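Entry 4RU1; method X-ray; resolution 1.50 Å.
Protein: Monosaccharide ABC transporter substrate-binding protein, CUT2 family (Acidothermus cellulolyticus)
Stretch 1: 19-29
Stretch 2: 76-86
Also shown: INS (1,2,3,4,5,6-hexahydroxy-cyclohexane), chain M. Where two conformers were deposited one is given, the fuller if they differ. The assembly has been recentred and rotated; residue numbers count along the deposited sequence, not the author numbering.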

# COMPACT_ATOMS: atom_id res chain seq x y z
N PRO A 19 -2.67 5.59 30.89
CA PRO A 19 -2.41 4.16 30.84
C PRO A 19 -1.36 3.81 29.76
O PRO A 19 -1.23 4.49 28.75
CB PRO A 19 -3.78 3.55 30.53
CG PRO A 19 -4.59 4.66 29.92
CD PRO A 19 -3.88 5.96 30.14
N HIS A 20 -0.57 2.78 30.02
CA HIS A 20 0.45 2.41 29.07
C HIS A 20 -0.08 1.21 28.30
O HIS A 20 -0.59 0.26 28.89
CB HIS A 20 1.79 2.10 29.70
CG HIS A 20 2.78 1.64 28.70
ND1 HIS A 20 2.98 0.30 28.49
CD2 HIS A 20 3.54 2.29 27.81
CE1 HIS A 20 3.83 0.15 27.49
NE2 HIS A 20 4.22 1.34 27.09
N LEU A 21 -0.01 1.29 26.97
CA LEU A 21 -0.52 0.26 26.09
C LEU A 21 0.58 -0.35 25.23
O LEU A 21 1.56 0.31 24.89
CB LEU A 21 -1.50 0.92 25.11
CG LEU A 21 -2.65 1.60 25.78
CD1 LEU A 21 -3.62 2.08 24.77
CD2 LEU A 21 -3.36 0.67 26.76
N THR A 22 0.41 -1.65 24.95
CA THR A 22 1.29 -2.35 24.04
C THR A 22 0.48 -2.76 22.82
O THR A 22 -0.60 -3.48 22.94
CB THR A 22 1.93 -3.63 24.65
OG1 THR A 22 2.78 -3.25 25.73
CG2 THR A 22 2.78 -4.39 23.54
N ILE A 23 0.88 -2.21 21.67
CA ILE A 23 0.18 -2.53 20.39
C ILE A 23 1.11 -3.24 19.43
O ILE A 23 2.21 -2.81 19.21
CB ILE A 23 -0.38 -1.27 19.69
CG1 ILE A 23 -1.18 -0.40 20.67
CG2 ILE A 23 -1.14 -1.68 18.41
CD1 ILE A 23 -2.45 -0.98 21.25
N ALA A 24 0.65 -4.42 18.92
CA ALA A 24 1.36 -5.16 17.85
C ALA A 24 0.92 -4.69 16.51
O ALA A 24 -0.32 -4.76 16.23
CB ALA A 24 1.10 -6.65 17.92
N MET A 25 1.85 -4.21 15.71
CA MET A 25 1.56 -3.89 14.26
C MET A 25 2.23 -4.96 13.41
O MET A 25 3.48 -5.15 13.50
CB MET A 25 2.07 -2.52 13.85
CG MET A 25 1.92 -2.16 12.41
SD MET A 25 2.27 -0.36 11.99
CE MET A 25 0.68 0.31 12.52
N ILE A 26 1.41 -5.70 12.65
CA ILE A 26 1.82 -6.89 11.93
C ILE A 26 1.52 -6.69 10.47
O ILE A 26 0.38 -6.41 10.06
CB ILE A 26 1.04 -8.06 12.47
CG1 ILE A 26 1.40 -8.26 13.95
CG2 ILE A 26 1.43 -9.32 11.74
CD1 ILE A 26 0.46 -9.22 14.68
N THR A 27 2.56 -6.78 9.65
CA THR A 27 2.40 -6.52 8.24
C THR A 27 3.05 -7.63 7.37
O THR A 27 3.60 -8.62 7.82
CB THR A 27 2.99 -5.17 7.87
OG1 THR A 27 4.39 -5.37 7.65
CG2 THR A 27 2.75 -4.13 8.91
N HIS A 28 2.85 -7.47 6.07
CA HIS A 28 3.39 -8.33 5.02
C HIS A 28 4.62 -7.77 4.32
O HIS A 28 4.97 -8.29 3.28
CB HIS A 28 2.29 -8.59 4.01
CG HIS A 28 1.77 -7.34 3.34
ND1 HIS A 28 0.72 -6.61 3.89
CD2 HIS A 28 2.11 -6.72 2.20
CE1 HIS A 28 0.45 -5.60 3.10
NE2 HIS A 28 1.29 -5.62 2.08
N GLN A 29 5.23 -6.72 4.90
CA GLN A 29 6.39 -6.00 4.37
C GLN A 29 7.45 -7.01 3.88
O GLN A 29 7.87 -7.91 4.67
CB GLN A 29 6.96 -5.08 5.41
CG GLN A 29 8.31 -4.55 5.04
CD GLN A 29 8.90 -3.63 6.04
OE1 GLN A 29 8.47 -3.56 7.18
NE2 GLN A 29 9.86 -2.85 5.60
N LYS A 76 -0.52 -11.27 24.89
CA LYS A 76 -1.59 -10.54 25.55
C LYS A 76 -1.43 -9.05 25.30
O LYS A 76 -1.59 -8.24 26.24
CB LYS A 76 -1.64 -10.90 27.03
CG LYS A 76 -2.19 -12.29 27.20
CD LYS A 76 -1.92 -12.79 28.61
CE LYS A 76 -2.72 -14.04 28.89
NZ LYS A 76 -4.18 -13.78 28.71
N VAL A 77 -1.08 -8.67 24.05
CA VAL A 77 -1.03 -7.25 23.68
C VAL A 77 -2.41 -6.59 23.92
O VAL A 77 -3.48 -7.26 23.93
CB VAL A 77 -0.52 -6.99 22.19
CG1 VAL A 77 0.88 -7.61 22.01
CG2 VAL A 77 -1.50 -7.56 21.19
N ASP A 78 -2.40 -5.28 24.03
CA ASP A 78 -3.66 -4.52 24.20
C ASP A 78 -4.46 -4.34 22.91
O ASP A 78 -5.67 -4.07 22.98
CB ASP A 78 -3.40 -3.18 24.85
CG ASP A 78 -2.78 -3.34 26.21
OD1 ASP A 78 -3.45 -3.89 27.06
OD2 ASP A 78 -1.56 -3.02 26.42
N GLY A 79 -3.79 -4.43 21.74
CA GLY A 79 -4.44 -4.35 20.45
C GLY A 79 -3.46 -4.77 19.40
O GLY A 79 -2.26 -4.75 19.58
N ILE A 80 -4.07 -5.10 18.28
CA ILE A 80 -3.41 -5.55 17.09
C ILE A 80 -3.85 -4.69 15.92
O ILE A 80 -5.02 -4.48 15.68
CB ILE A 80 -3.68 -7.02 16.79
CG1 ILE A 80 -3.09 -7.96 17.91
CG2 ILE A 80 -3.15 -7.40 15.38
CD1 ILE A 80 -3.52 -9.39 17.83
N ALA A 81 -2.85 -4.21 15.17
CA ALA A 81 -3.04 -3.59 13.88
C ALA A 81 -2.44 -4.49 12.82
O ALA A 81 -1.21 -4.82 12.90
CB ALA A 81 -2.38 -2.24 13.95
N VAL A 82 -3.25 -4.96 11.86
CA VAL A 82 -2.81 -6.01 10.96
C VAL A 82 -3.17 -5.73 9.51
O VAL A 82 -4.18 -5.12 9.20
CB VAL A 82 -3.44 -7.33 11.37
CG1 VAL A 82 -4.95 -7.36 11.22
CG2 VAL A 82 -2.77 -8.48 10.68
N THR A 83 -2.31 -6.16 8.59
CA THR A 83 -2.59 -6.11 7.12
C THR A 83 -3.13 -7.46 6.62
O THR A 83 -2.78 -8.51 7.18
CB THR A 83 -1.34 -5.72 6.32
OG1 THR A 83 -0.40 -6.82 6.40
CG2 THR A 83 -0.71 -4.51 6.90
N ILE A 84 -4.00 -7.47 5.62
CA ILE A 84 -4.64 -8.70 5.18
C ILE A 84 -4.49 -8.82 3.64
O ILE A 84 -5.46 -8.87 2.90
CB ILE A 84 -6.13 -8.78 5.56
CG1 ILE A 84 -6.39 -8.24 6.95
CG2 ILE A 84 -6.62 -10.22 5.43
CD1 ILE A 84 -7.83 -8.13 7.32
N PRO A 85 -3.26 -9.05 3.16
CA PRO A 85 -3.06 -9.24 1.74
C PRO A 85 -3.58 -10.58 1.23
O PRO A 85 -3.81 -10.79 0.07
CB PRO A 85 -1.53 -9.13 1.58
CG PRO A 85 -0.99 -9.63 2.91
CD PRO A 85 -1.97 -8.97 3.88
N ASP A 86 -3.60 -11.60 2.10
CA ASP A 86 -4.00 -12.97 1.71
C ASP A 86 -5.06 -13.42 2.70
O ASP A 86 -4.75 -14.07 3.71
CB ASP A 86 -2.74 -13.84 1.82
CG ASP A 86 -2.92 -15.27 1.32
OD1 ASP A 86 -4.08 -15.73 1.10
OD2 ASP A 86 -1.86 -15.90 1.18
C1 INS M . 1.92 -0.33 -1.58
C2 INS M . 3.19 -0.94 -2.15
C3 INS M . 3.79 -1.91 -1.13
C4 INS M . 2.79 -2.91 -0.60
C5 INS M . 1.60 -2.24 0.01
C6 INS M . 0.92 -1.28 -0.92
O1 INS M . 1.26 0.55 -2.50
O2 INS M . 2.76 -1.74 -3.27
O3 INS M . 4.85 -2.60 -1.82
O4 INS M . 3.41 -3.79 0.37
O5 INS M . 0.58 -3.19 0.41
O6 INS M . -0.15 -0.55 -0.25
O HOH W 1 1.50 -3.00 27.95

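The two stretches are neighbouring parallel β-strands, joined by a ladder of backbone hydrogen bonds that is extended by a side-chain bond at each end, with apolar packing on both faces of the sheet. The strand 21-27 runs at 18° to the strand through I80 and A81. Together the stretches bury 711 Å², and A24, M25, I26, I80, A81 and V82 are all buried, as suits apolar side chains. In the ladder, A24 N donates to G79 O (3.0 Å), A81 N to A24 O (2.8 Å), I26 N to A81 O (2.8 Å) and T83 N to I26 O (3.1 Å). The carbonyls also receive CA-H contacts, the shortest from M25 CA to A81 O at 3.2 Å.

Before the ladder, D78 bonds T22 twice: D78 N donates to T22 O (2.8 Å), while the carboxylate, with chi1 in m, accepts T22 N through OD2 (2.8 Å, nearly linear). A water bound to T22 OG1 (2.6 Å) also donates a weak bond to D78 OD2 (3.4 Å).

On the face carrying A24, I26, I80 and V82, branched aliphatic side chains interlock: I26 CD1 lies 4.1 Å from I80 CG2, and I26 CB 4.2 Å from V82 CG2. The small A24 fits beside V77, its CB 4.2 Å from V77 CG1. On the other face, M25 CE covers A81 CB at 4.2 Å. G79 leaves room for I23 there; an ideal CB on G79 would sit only 3.4 Å from I23 CD1.

Beyond the ladder, H28 turns toward the second stretch. Its ND1 shares a hydrogen bond with T83 OG1 (2.8 Å), and P85 CB lies over the ring face, 4.2 Å from its centroid, in a CH-π contact. With its ring so held, H28 directs NE2 to the bound cyclohexanehexol, donating to INS O5 (3.0 Å), so this end of the contact also helps form the substrate site.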